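PDB 2NVO: RNA-binding protein RO60 from Deinococcus radiodurans, which binds several small RNAs that accumulate during recovery from ultraviolet irradiation and contributes to the bacterium's resistance to it. Local coordinates for residues A[278-289]-A[335-343]; A[65-73]-A[100-108]. All coordinates share one frame; numbering follows the deposited sequence.

Both contacts lie in the TROVE part of the chain, yet on opposite sides of the molecule's centre, with their own centres about 43 Å apart and their nearest atoms about 24 Å apart. They share no helix. Interaction 2 comes first in sequence and is the more buried: residues 65-73 lay valines and an alanine on the start of helix 100-112, an almost wholly apolar fit. Interaction 1, between 278-289 and 335-343, is only partly buried and more varied. There an indole covers glycines of helix 271-283, a water joins two backbone carbonyls, and prolines, leucines and valines close the end where helix 341-354 begins.

Interaction 1 (A[278-289]-A[335-343]); sequences LGNLGRVGVLTP and GTWLPVPRV
The indole of Trp337 lies flat on the last turns of helix 271-283, with Gly279 CA over one face, 3.5 Å from the centroid of the six-membered ring and 17° off the ring normal. With no side chain, Gly279 makes this CH-pi contact through its CA; Gly282 is equally bare beside the indole's base. With CG between the backbone N and carbonyl carbon (chi1 60°), Trp337 folds its ring back over the helix, and its NE1 hydrogen-bonds to Tyr325 O. The Tyr325 ring also meets the indole, their planes about 10° apart. Alongside, the aliphatic part of Arg283 runs past the backbone of 335-336, its CG 3.2 Å from Thr336 O.

The contact thus ties a helix of the horseshoe-shaped, HEAT-like TROVE domain to the loop leading into helix 341-354. Where the two segments draw apart, a water donates to both Leu287 O (2.7 Å) and Leu338 O (2.8 Å), satisfying two carbonyls that face each other. Beyond it Pro289 crosses Leu338 at about a right angle, CG to CD2 a tight 3.4 Å. Val340 turns CG2 onto Pro289 N at 3.5 Å, while Leu287 CD1 reaches Val343 CG2 at 4.3 Å.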
ATOM      1  N   LEU A 278       3.370   0.808 -18.545  1.00 17.58           N
ATOM      2  CA  LEU A 278       3.192   1.555 -19.779  1.00 18.96           C
ATOM      3  C   LEU A 278       4.502   2.184 -20.296  1.00 22.47           C
ATOM      4  O   LEU A 278       4.798   2.153 -21.498  1.00 19.43           O
ATOM      5  CB  LEU A 278       2.095   2.608 -19.609  1.00 16.78           C
ATOM      6  CG  LEU A 278       0.731   2.011 -19.223  1.00 18.42           C
ATOM      7  CD1 LEU A 278      -0.250   3.109 -18.869  1.00 17.82           C
ATOM      8  CD2 LEU A 278       0.171   1.149 -20.374  1.00 13.72           C
ATOM      9  N   GLY A 279       5.286   2.767 -19.396  1.00 25.77           N
ATOM     10  CA  GLY A 279       6.548   3.373 -19.792  1.00 18.19           C
ATOM     11  C   GLY A 279       7.523   2.334 -20.313  1.00 21.22           C
ATOM     12  O   GLY A 279       8.155   2.517 -21.358  1.00 26.07           O
ATOM     13  N   ASN A 280       7.642   1.238 -19.580  1.00 19.07           N
ATOM     14  CA  ASN A 280       8.460   0.107 -19.996  1.00 27.78           C
ATOM     15  C   ASN A 280       8.099  -0.444 -21.380  1.00 30.38           C
ATOM     16  O   ASN A 280       8.922  -1.095 -22.025  1.00 30.31           O
ATOM     17  CB  ASN A 280       8.368  -1.012 -18.953  1.00 28.20           C
ATOM     18  CG  ASN A 280       9.262  -0.764 -17.743  1.00 34.79           C
ATOM     19  OD1 ASN A 280      10.199   0.030 -17.807  1.00 33.50           O
ATOM     20  ND2 ASN A 280       8.980  -1.452 -16.641  1.00 33.09           N
ATOM     21  N   LEU A 281       6.868  -0.182 -21.823  1.00 25.37           N
ATOM     22  CA  LEU A 281       6.366  -0.671 -23.106  1.00 20.93           C
ATOM     23  C   LEU A 281       6.631   0.341 -24.206  1.00 26.52           C
ATOM     24  O   LEU A 281       6.861  -0.020 -25.361  1.00 26.51           O
ATOM     25  CB  LEU A 281       4.863  -0.951 -22.997  1.00 26.94           C
ATOM     26  CG  LEU A 281       4.532  -2.158 -22.117  1.00 20.74           C
ATOM     27  CD1 LEU A 281       3.100  -2.133 -21.593  1.00 27.09           C
ATOM     28  CD2 LEU A 281       4.797  -3.437 -22.889  1.00 32.14           C
ATOM     29  N   GLY A 282       6.602   1.616 -23.846  1.00 21.46           N
ATOM     30  CA  GLY A 282       6.930   2.656 -24.793  1.00 26.11           C
ATOM     31  C   GLY A 282       8.412   2.575 -25.097  1.00 31.77           C
ATOM     32  O   GLY A 282       8.845   2.874 -26.216  1.00 28.34           O
ATOM     33  N   ARG A 283       9.176   2.159 -24.087  1.00 31.13           N
ATOM     34  CA  ARG A 283      10.634   2.144 -24.154  1.00 32.66           C
ATOM     35  C   ARG A 283      11.109   0.997 -25.027  1.00 33.35           C
ATOM     36  O   ARG A 283      11.794   1.219 -26.025  1.00 37.73           O
ATOM     37  CB  ARG A 283      11.234   2.005 -22.752  1.00 33.79           C
ATOM     38  CG  ARG A 283      12.741   2.234 -22.704  1.00 38.54           C
ATOM     39  CD  ARG A 283      13.312   2.018 -21.306  1.00 35.73           C
ATOM     40  NE  ARG A 283      13.464   0.607 -20.960  1.00 32.39           N
ATOM     41  CZ  ARG A 283      12.833   0.022 -19.947  1.00 31.00           C
ATOM     42  NH1 ARG A 283      12.010   0.735 -19.197  1.00 37.66           N
ATOM     43  NH2 ARG A 283      13.022  -1.266 -19.684  1.00 29.95           N
ATOM     44  N   VAL A 284      10.730  -0.221 -24.648  1.00 36.65           N
ATOM     45  CA  VAL A 284      11.068  -1.423 -25.406  1.00 36.67           C
ATOM     46  C   VAL A 284      10.355  -1.520 -26.756  1.00 40.68           C
ATOM     47  O   VAL A 284      10.288  -2.600 -27.337  1.00 41.63           O
ATOM     48  CB  VAL A 284      10.758  -2.689 -24.607  1.00 39.86           C
ATOM     49  CG1 VAL A 284      11.398  -2.608 -23.239  1.00 41.77           C
ATOM     50  CG2 VAL A 284       9.263  -2.873 -24.477  1.00 39.36           C
ATOM     51  N   GLY A 285       9.824  -0.397 -27.243  1.00 35.99           N
ATOM     52  CA  GLY A 285       9.310  -0.301 -28.600  1.00 34.61           C
ATOM     53  C   GLY A 285       8.027  -1.062 -28.915  1.00 37.76           C
ATOM     54  O   GLY A 285       7.695  -1.281 -30.083  1.00 37.50           O
ATOM     55  N   VAL A 286       7.302  -1.457 -27.879  1.00 30.67           N
ATOM     56  CA  VAL A 286       6.040  -2.166 -28.055  1.00 33.69           C
ATOM     57  C   VAL A 286       4.823  -1.228 -28.254  1.00 32.97           C
ATOM     58  O   VAL A 286       3.902  -1.531 -29.020  1.00 30.11           O
ATOM     59  CB  VAL A 286       5.774  -3.081 -26.852  1.00 27.81           C
ATOM     60  CG1 VAL A 286       4.313  -3.514 -26.823  1.00 30.52           C
ATOM     61  CG2 VAL A 286       6.704  -4.276 -26.881  1.00 35.07           C
ATOM     62  N   LEU A 287       4.835  -0.088 -27.568  1.00 27.85           N
ATOM     63  CA  LEU A 287       3.681   0.799 -27.501  1.00 20.41           C
ATOM     64  C   LEU A 287       4.023   2.172 -28.080  1.00 27.02           C
ATOM     65  O   LEU A 287       4.548   3.041 -27.376  1.00 24.29           O
ATOM     66  CB  LEU A 287       3.249   0.915 -26.031  1.00 26.34           C
ATOM     67  CG  LEU A 287       1.960   1.584 -25.549  1.00 21.65           C
ATOM     68  CD1 LEU A 287       0.690   0.950 -26.162  1.00 19.61           C
ATOM     69  CD2 LEU A 287       1.900   1.481 -24.036  1.00 20.72           C
ATOM     70  N   THR A 288       3.733   2.368 -29.363  1.00 20.64           N
ATOM     71  CA  THR A 288       4.131   3.584 -30.073  1.00 27.75           C
ATOM     72  C   THR A 288       2.979   4.185 -30.865  1.00 27.49           C
ATOM     73  O   THR A 288       2.101   3.467 -31.323  1.00 31.20           O
ATOM     74  CB  THR A 288       5.312   3.313 -31.035  1.00 32.45           C
ATOM     75  OG1 THR A 288       4.836   2.648 -32.215  1.00 32.16           O
ATOM     76  CG2 THR A 288       6.357   2.443 -30.350  1.00 32.03           C
ATOM     77  N   PRO A 289       2.998   5.509 -31.044  1.00 29.90           N
ATOM     78  CA  PRO A 289       1.924   6.319 -31.633  1.00 35.16           C
ATOM     79  C   PRO A 289       1.486   5.906 -33.041  1.00 34.24           C
ATOM     80  O   PRO A 289       0.439   6.361 -33.500  1.00 37.08           O
ATOM     81  CB  PRO A 289       2.537   7.725 -31.666  1.00 36.32           C
ATOM     82  CG  PRO A 289       4.014   7.494 -31.542  1.00 35.83           C
ATOM     83  CD  PRO A 289       4.105   6.364 -30.591  1.00 32.19           C
ATOM     84  N   GLY A 335      15.261   4.420 -19.387  1.00 53.33           N
ATOM     85  CA  GLY A 335      15.454   5.101 -20.648  1.00 48.65           C
ATOM     86  C   GLY A 335      14.336   6.090 -20.891  1.00 46.42           C
ATOM     87  O   GLY A 335      13.828   6.727 -19.962  1.00 45.85           O
ATOM     88  N   THR A 336      13.957   6.227 -22.153  1.00 37.71           N
ATOM     89  CA  THR A 336      12.856   7.089 -22.517  1.00 35.80           C
ATOM     90  C   THR A 336      11.871   6.315 -23.390  1.00 37.69           C
ATOM     91  O   THR A 336      12.136   5.175 -23.789  1.00 31.86           O
ATOM     92  CB  THR A 336      13.338   8.346 -23.260  1.00 37.05           C
ATOM     93  OG1 THR A 336      13.782   7.992 -24.576  1.00 35.63           O
ATOM     94  CG2 THR A 336      14.482   9.013 -22.503  1.00 39.07           C
ATOM     95  N   TRP A 337      10.728   6.939 -23.658  1.00 33.05           N
ATOM     96  CA  TRP A 337       9.720   6.375 -24.545  1.00 34.03           C
ATOM     97  C   TRP A 337       8.876   7.509 -25.084  1.00 29.62           C
ATOM     98  O   TRP A 337       9.008   8.647 -24.633  1.00 30.57           O
ATOM     99  CB  TRP A 337       8.855   5.345 -23.820  1.00 28.76           C
ATOM    100  CG  TRP A 337       8.101   5.875 -22.625  1.00 29.50           C
ATOM    101  CD1 TRP A 337       6.845   6.408 -22.618  1.00 28.51           C
ATOM    102  CD2 TRP A 337       8.556   5.905 -21.266  1.00 29.63           C
ATOM    103  NE1 TRP A 337       6.488   6.771 -21.340  1.00 27.30           N
ATOM    104  CE2 TRP A 337       7.523   6.472 -20.491  1.00 28.94           C
ATOM    105  CE3 TRP A 337       9.740   5.512 -20.630  1.00 31.88           C
ATOM    106  CZ2 TRP A 337       7.638   6.659 -19.115  1.00 28.44           C
ATOM    107  CZ3 TRP A 337       9.852   5.694 -19.262  1.00 32.38           C
ATOM    108  CH2 TRP A 337       8.806   6.262 -18.520  1.00 30.88           C
ATOM    109  N   LEU A 338       8.026   7.208 -26.058  1.00 27.59           N
ATOM    110  CA  LEU A 338       7.144   8.213 -26.631  1.00 28.48           C
ATOM    111  C   LEU A 338       5.695   7.933 -26.241  1.00 32.58           C
ATOM    112  O   LEU A 338       5.041   7.059 -26.830  1.00 29.89           O
ATOM    113  CB  LEU A 338       7.285   8.251 -28.151  1.00 35.14           C
ATOM    114  CG  LEU A 338       6.373   9.259 -28.844  1.00 33.53           C
ATOM    115  CD1 LEU A 338       6.556  10.639 -28.235  1.00 36.12           C
ATOM    116  CD2 LEU A 338       6.641   9.292 -30.344  1.00 37.78           C
ATOM    117  N   PRO A 339       5.187   8.686 -25.250  1.00 31.74           N
ATOM    118  CA  PRO A 339       3.829   8.486 -24.733  1.00 27.04           C
ATOM    119  C   PRO A 339       2.823   8.569 -25.862  1.00 25.64           C
ATOM    120  O   PRO A 339       2.860   9.530 -26.627  1.00 28.24           O
ATOM    121  CB  PRO A 339       3.634   9.681 -23.788  1.00 26.12           C
ATOM    122  CG  PRO A 339       5.033  10.125 -23.422  1.00 24.96           C
ATOM    123  CD  PRO A 339       5.845   9.866 -24.654  1.00 30.17           C
ATOM    124  N   VAL A 340       1.951   7.570 -25.973  1.00 23.14           N
ATOM    125  CA  VAL A 340       0.867   7.611 -26.947  1.00 22.71           C
ATOM    126  C   VAL A 340      -0.309   8.385 -26.384  1.00 17.95           C
ATOM    127  O   VAL A 340      -0.870   7.991 -25.371  1.00 18.35           O
ATOM    128  CB  VAL A 340       0.361   6.195 -27.293  1.00 22.27           C
ATOM    129  CG1 VAL A 340      -0.788   6.296 -28.269  1.00 22.02           C
ATOM    130  CG2 VAL A 340       1.488   5.341 -27.847  1.00 24.17           C
ATOM    131  N   PRO A 341      -0.701   9.478 -27.053  1.00 19.61           N
ATOM    132  CA  PRO A 341      -1.736  10.384 -26.545  1.00 22.81           C
ATOM    133  C   PRO A 341      -3.046   9.687 -26.200  1.00 21.88           C
ATOM    134  O   PRO A 341      -3.598   9.928 -25.129  1.00 19.45           O
ATOM    135  CB  PRO A 341      -1.938  11.362 -27.701  1.00 22.22           C
ATOM    136  CG  PRO A 341      -0.608  11.392 -28.379  1.00 22.30           C
ATOM    137  CD  PRO A 341      -0.116   9.970 -28.311  1.00 23.62           C
ATOM    138  N   ARG A 342      -3.541   8.824 -27.081  1.00 20.01           N
ATOM    139  CA  ARG A 342      -4.831   8.190 -26.819  1.00 20.25           C
ATOM    140  C   ARG A 342      -4.767   7.215 -25.638  1.00 14.75           C
ATOM    141  O   ARG A 342      -5.797   6.863 -25.072  1.00 16.32           O
ATOM    142  CB  ARG A 342      -5.392   7.527 -28.094  1.00 19.78           C
ATOM    143  CG  ARG A 342      -6.039   8.526 -29.057  1.00 24.65           C
ATOM    144  CD  ARG A 342      -6.493   7.889 -30.382  1.00 23.58           C
ATOM    145  NE  ARG A 342      -7.598   6.966 -30.170  1.00 22.82           N
ATOM    146  CZ  ARG A 342      -7.477   5.648 -30.171  1.00 19.58           C
ATOM    147  NH1 ARG A 342      -6.296   5.095 -30.403  1.00 19.89           N
ATOM    148  NH2 ARG A 342      -8.542   4.884 -29.959  1.00 16.35           N
ATOM    149  N   VAL A 343      -3.564   6.774 -25.270  1.00 12.42           N
ATOM    150  CA  VAL A 343      -3.394   5.943 -24.073  1.00 13.44           C
ATOM    151  C   VAL A 343      -3.479   6.845 -22.844  1.00 15.74           C
ATOM    152  O   VAL A 343      -4.159   6.525 -21.875  1.00 12.25           O
ATOM    153  CB  VAL A 343      -2.051   5.161 -24.070  1.00 14.83           C
ATOM    154  CG1 VAL A 343      -1.811   4.482 -22.736  1.00 11.73           C
ATOM    155  CG2 VAL A 343      -2.024   4.110 -25.197  1.00 12.98           C
TER
HETATM  156  O   HOH W   1       4.691   4.744 -25.332  1.00 24.41           O

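Interaction 2 (A[65-73]-A[100-108])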
ATOM      1  N   THR A  65      10.584   2.147   9.737  1.00 43.46           N
ATOM      2  CA  THR A  65      10.415   0.728   9.968  1.00 37.92           C
ATOM      3  C   THR A  65       9.750   0.564  11.319  1.00 31.94           C
ATOM      4  O   THR A  65      10.060   1.283  12.274  1.00 27.71           O
ATOM      5  CB  THR A  65      11.769   0.019  10.007  1.00 35.30           C
ATOM      6  OG1 THR A  65      12.438   0.215   8.758  1.00 40.81           O
ATOM      7  CG2 THR A  65      11.584  -1.471  10.249  1.00 38.48           C
ATOM      8  N   VAL A  66       8.822  -0.372  11.404  1.00 27.52           N
ATOM      9  CA  VAL A  66       8.117  -0.575  12.649  1.00 23.88           C
ATOM     10  C   VAL A  66       9.098  -1.052  13.719  1.00 26.48           C
ATOM     11  O   VAL A  66       9.946  -1.912  13.484  1.00 22.92           O
ATOM     12  CB  VAL A  66       6.967  -1.584  12.494  1.00 22.23           C
ATOM     13  CG1 VAL A  66       7.524  -2.970  12.206  1.00 23.74           C
ATOM     14  CG2 VAL A  66       6.088  -1.588  13.742  1.00 17.59           C
ATOM     15  N   GLN A  67       8.997  -0.447  14.892  1.00 26.44           N
ATOM     16  CA  GLN A  67       9.726  -0.900  16.053  1.00 23.69           C
ATOM     17  C   GLN A  67       8.706  -1.077  17.154  1.00 25.63           C
ATOM     18  O   GLN A  67       7.752  -0.306  17.236  1.00 26.10           O
ATOM     19  CB  GLN A  67      10.757   0.139  16.466  1.00 28.88           C
ATOM     20  CG  GLN A  67      11.945   0.239  15.527  1.00 28.43           C
ATOM     21  CD  GLN A  67      13.060   1.056  16.128  1.00 34.23           C
ATOM     22  OE1 GLN A  67      13.349   2.162  15.674  1.00 33.28           O
ATOM     23  NE2 GLN A  67      13.689   0.521  17.176  1.00 34.58           N
ATOM     24  N   ALA A  68       8.888  -2.096  17.987  1.00 25.01           N
ATOM     25  CA  ALA A  68       7.992  -2.309  19.123  1.00 28.13           C
ATOM     26  C   ALA A  68       8.226  -1.254  20.201  1.00 25.80           C
ATOM     27  O   ALA A  68       9.358  -0.985  20.574  1.00 31.69           O
ATOM     28  CB  ALA A  68       8.182  -3.708  19.688  1.00 27.22           C
ATOM     29  N   THR A  69       7.159  -0.642  20.694  1.00 25.82           N
ATOM     30  CA  THR A  69       7.294   0.318  21.777  1.00 26.00           C
ATOM     31  C   THR A  69       7.075  -0.381  23.115  1.00 24.47           C
ATOM     32  O   THR A  69       6.720  -1.555  23.158  1.00 23.63           O
ATOM     33  CB  THR A  69       6.294   1.481  21.649  1.00 27.69           C
ATOM     34  OG1 THR A  69       4.957   0.967  21.677  1.00 27.00           O
ATOM     35  CG2 THR A  69       6.526   2.252  20.353  1.00 29.23           C
ATOM     36  N   ASP A  70       7.274   0.351  24.202  1.00 26.93           N
ATOM     37  CA  ASP A  70       7.118  -0.225  25.537  1.00 26.51           C
ATOM     38  C   ASP A  70       5.718  -0.773  25.743  1.00 28.68           C
ATOM     39  O   ASP A  70       5.548  -1.878  26.271  1.00 27.03           O
ATOM     40  CB  ASP A  70       7.463   0.796  26.622  1.00 25.36           C
ATOM     41  CG  ASP A  70       8.918   1.201  26.593  1.00 29.08           C
ATOM     42  OD1 ASP A  70       9.677   0.627  25.791  1.00 29.34           O
ATOM     43  OD2 ASP A  70       9.310   2.099  27.369  1.00 32.77           O
ATOM     44  N   PHE A  71       4.706  -0.020  25.316  1.00 25.27           N
ATOM     45  CA  PHE A  71       3.348  -0.495  25.493  1.00 27.78           C
ATOM     46  C   PHE A  71       3.151  -1.845  24.826  1.00 28.39           C
ATOM     47  O   PHE A  71       2.463  -2.720  25.356  1.00 28.62           O
ATOM     48  CB  PHE A  71       2.305   0.475  24.948  1.00 28.51           C
ATOM     49  CG  PHE A  71       0.986  -0.178  24.710  1.00 30.25           C
ATOM     50  CD1 PHE A  71       0.078  -0.322  25.744  1.00 33.01           C
ATOM     51  CD2 PHE A  71       0.672  -0.709  23.471  1.00 28.86           C
ATOM     52  CE1 PHE A  71      -1.131  -0.958  25.538  1.00 32.95           C
ATOM     53  CE2 PHE A  71      -0.534  -1.343  23.262  1.00 31.20           C
ATOM     54  CZ  PHE A  71      -1.437  -1.470  24.300  1.00 32.78           C
ATOM     55  N   VAL A  72       3.746  -2.006  23.651  1.00 24.93           N
ATOM     56  CA  VAL A  72       3.584  -3.236  22.892  1.00 27.15           C
ATOM     57  C   VAL A  72       4.247  -4.439  23.575  1.00 26.36           C
ATOM     58  O   VAL A  72       3.668  -5.525  23.642  1.00 28.62           O
ATOM     59  CB  VAL A  72       4.109  -3.073  21.450  1.00 25.24           C
ATOM     60  CG1 VAL A  72       4.066  -4.391  20.707  1.00 23.19           C
ATOM     61  CG2 VAL A  72       3.303  -2.010  20.721  1.00 27.50           C
ATOM     62  N   ARG A  73       5.463  -4.254  24.071  1.00 27.43           N
ATOM     63  CA  ARG A  73       6.157  -5.343  24.758  1.00 30.10           C
ATOM     64  C   ARG A  73       5.430  -5.702  26.048  1.00 30.37           C
ATOM     65  O   ARG A  73       5.125  -6.867  26.305  1.00 29.87           O
ATOM     66  CB  ARG A  73       7.601  -4.952  25.059  1.00 28.40           C
ATOM     67  CG  ARG A  73       8.483  -4.909  23.828  1.00 30.26           C
ATOM     68  CD  ARG A  73       9.869  -4.419  24.165  1.00 31.74           C
ATOM     69  NE  ARG A  73       9.888  -2.983  24.403  1.00 31.77           N
ATOM     70  CZ  ARG A  73      10.216  -2.085  23.477  1.00 33.61           C
ATOM     71  NH1 ARG A  73      10.559  -2.487  22.257  1.00 33.99           N
ATOM     72  NH2 ARG A  73      10.200  -0.790  23.767  1.00 29.95           N
ATOM     73  N   ASP A 100       4.340  -5.917   8.142  1.00 17.47           N
ATOM     74  CA  ASP A 100       5.453  -5.738   9.090  1.00 17.19           C
ATOM     75  C   ASP A 100       5.073  -5.735  10.575  1.00 15.88           C
ATOM     76  O   ASP A 100       5.649  -6.490  11.358  1.00 13.40           O
ATOM     77  CB  ASP A 100       6.236  -4.448   8.790  1.00 21.23           C
ATOM     78  CG  ASP A 100       6.787  -4.399   7.384  1.00 22.93           C
ATOM     79  OD1 ASP A 100       6.185  -4.986   6.459  1.00 23.54           O
ATOM     80  OD2 ASP A 100       7.829  -3.738   7.202  1.00 25.65           O
ATOM     81  N   PRO A 101       4.134  -4.853  10.978  1.00 14.80           N
ATOM     82  CA  PRO A 101       3.807  -4.747  12.407  1.00 15.05           C
ATOM     83  C   PRO A 101       3.215  -6.048  12.974  1.00 16.07           C
ATOM     84  O   PRO A 101       3.485  -6.377  14.132  1.00 15.19           O
ATOM     85  CB  PRO A 101       2.755  -3.630  12.456  1.00 13.56           C
ATOM     86  CG  PRO A 101       3.020  -2.804  11.227  1.00 15.17           C
ATOM     87  CD  PRO A 101       3.476  -3.802  10.180  1.00 15.62           C
ATOM     88  N   ALA A 102       2.409  -6.742  12.180  1.00 14.44           N
ATOM     89  CA  ALA A 102       1.795  -7.996  12.613  1.00 15.06           C
ATOM     90  C   ALA A 102       2.842  -9.102  12.709  1.00 18.46           C
ATOM     91  O   ALA A 102       2.775  -9.960  13.597  1.00 19.27           O
ATOM     92  CB  ALA A 102       0.672  -8.400  11.667  1.00 15.20           C
ATOM     93  N   LEU A 103       3.811  -9.073  11.798  1.00 14.79           N
ATOM     94  CA  LEU A 103       4.928 -10.006  11.832  1.00 16.83           C
ATOM     95  C   LEU A 103       5.792  -9.801  13.073  1.00 17.27           C
ATOM     96  O   LEU A 103       6.213 -10.771  13.699  1.00 16.70           O
ATOM     97  CB  LEU A 103       5.777  -9.870  10.570  1.00 16.71           C
ATOM     98  CG  LEU A 103       5.043 -10.293   9.299  1.00 15.77           C
ATOM     99  CD1 LEU A 103       5.874  -9.993   8.059  1.00 18.27           C
ATOM    100  CD2 LEU A 103       4.701 -11.775   9.379  1.00 19.57           C
ATOM    101  N   LEU A 104       6.025  -8.537  13.430  1.00 15.62           N
ATOM    102  CA  LEU A 104       6.842  -8.181  14.588  1.00 17.25           C
ATOM    103  C   LEU A 104       6.153  -8.598  15.868  1.00 17.31           C
ATOM    104  O   LEU A 104       6.766  -9.194  16.741  1.00 17.36           O
ATOM    105  CB  LEU A 104       7.094  -6.671  14.628  1.00 16.51           C
ATOM    106  CG  LEU A 104       7.642  -6.088  15.935  1.00 20.27           C
ATOM    107  CD1 LEU A 104       8.941  -6.796  16.350  1.00 22.08           C
ATOM    108  CD2 LEU A 104       7.874  -4.582  15.842  1.00 21.11           C
ATOM    109  N   VAL A 105       4.873  -8.273  15.974  1.00 19.23           N
ATOM    110  CA  VAL A 105       4.093  -8.639  17.145  1.00 19.59           C
ATOM    111  C   VAL A 105       4.049 -10.152  17.317  1.00 19.05           C
ATOM    112  O   VAL A 105       4.230 -10.664  18.420  1.00 20.76           O
ATOM    113  CB  VAL A 105       2.669  -8.074  17.063  1.00 18.84           C
ATOM    114  CG1 VAL A 105       1.805  -8.694  18.134  1.00 20.68           C
ATOM    115  CG2 VAL A 105       2.700  -6.550  17.227  1.00 19.32           C
ATOM    116  N   LEU A 106       3.831 -10.857  16.212  1.00 17.93           N
ATOM    117  CA  LEU A 106       3.797 -12.314  16.216  1.00 19.73           C
ATOM    118  C   LEU A 106       5.116 -12.899  16.699  1.00 21.86           C
ATOM    119  O   LEU A 106       5.125 -13.832  17.507  1.00 20.53           O
ATOM    120  CB  LEU A 106       3.447 -12.875  14.834  1.00 15.74           C
ATOM    121  CG  LEU A 106       3.028 -14.353  14.855  1.00 17.35           C
ATOM    122  CD1 LEU A 106       1.621 -14.545  15.432  1.00 22.85           C
ATOM    123  CD2 LEU A 106       3.104 -14.972  13.470  1.00 20.25           C
ATOM    124  N   ALA A 107       6.228 -12.353  16.209  1.00 18.93           N
ATOM    125  CA  ALA A 107       7.534 -12.758  16.694  1.00 20.01           C
ATOM    126  C   ALA A 107       7.655 -12.564  18.197  1.00 22.83           C
ATOM    127  O   ALA A 107       8.145 -13.453  18.895  1.00 25.55           O
ATOM    128  CB  ALA A 107       8.648 -12.008  15.962  1.00 18.94           C
ATOM    129  N   LEU A 108       7.221 -11.409  18.700  1.00 18.99           N
ATOM    130  CA  LEU A 108       7.345 -11.101  20.126  1.00 21.70           C
ATOM    131  C   LEU A 108       6.601 -12.123  20.982  1.00 24.60           C
ATOM    132  O   LEU A 108       7.131 -12.628  21.971  1.00 26.18           O
ATOM    133  CB  LEU A 108       6.824  -9.693  20.448  1.00 24.60           C
ATOM    134  CG  LEU A 108       7.630  -8.477  19.997  1.00 23.33           C
ATOM    135  CD1 LEU A 108       6.791  -7.199  20.103  1.00 22.64           C
ATOM    136  CD2 LEU A 108       8.911  -8.353  20.815  1.00 25.93           C
TER
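Val66 sets its two methyl groups over the first turn of helix 100-112, in the hollow bounded by Asp100, Pro101 and Leu104. CG1 sits between the backbone N and the carbonyl carbon (chi1 67°) and meets Asp100 CB at 3.9 Å, so the aspartate contributes its methylene to this apolar fit. The other branch, CG2, comes against Pro101 CB at 4.1 Å. Proline is well placed here, since the first turn of a helix does not need its missing N-H, and its ring gives the valine a rigid wall.

Leu104 is the bump that answers from the helix. Its CG is anti to the backbone N (chi1 166°), and the CD2 branch pushes between Val66 and Ala68 to lie against the extended backbone, 3.4 Å from Ala68 N. The small methyl of Ala68 fits between two leucines: its CB is touched by Leu104 CD2 at 4.0 Å and, one turn further along the helix, by Leu108 CD1 at 3.8 Å. That same Leu108 CD1 also meets Val72 CG1 at 4.0 Å, the two side chains crossing at about a right angle, and Val72 CG1 reaches on to Val105 CG2. Beta-branched valine keeps these methyls close to the backbone, whereas the longer leucines span the gap.

Phe47 of helix 40-50 packs on both Val66 and Val105, and Phe142 of helix 133-143 on Leu104. Residues 101, 104, 105 and 108, on one side of their helix, form an apolar stripe under a loop and the start of helix 70-78, as expected where helices and connections stack in the HEAT-like repeats of the TROVE horseshoe.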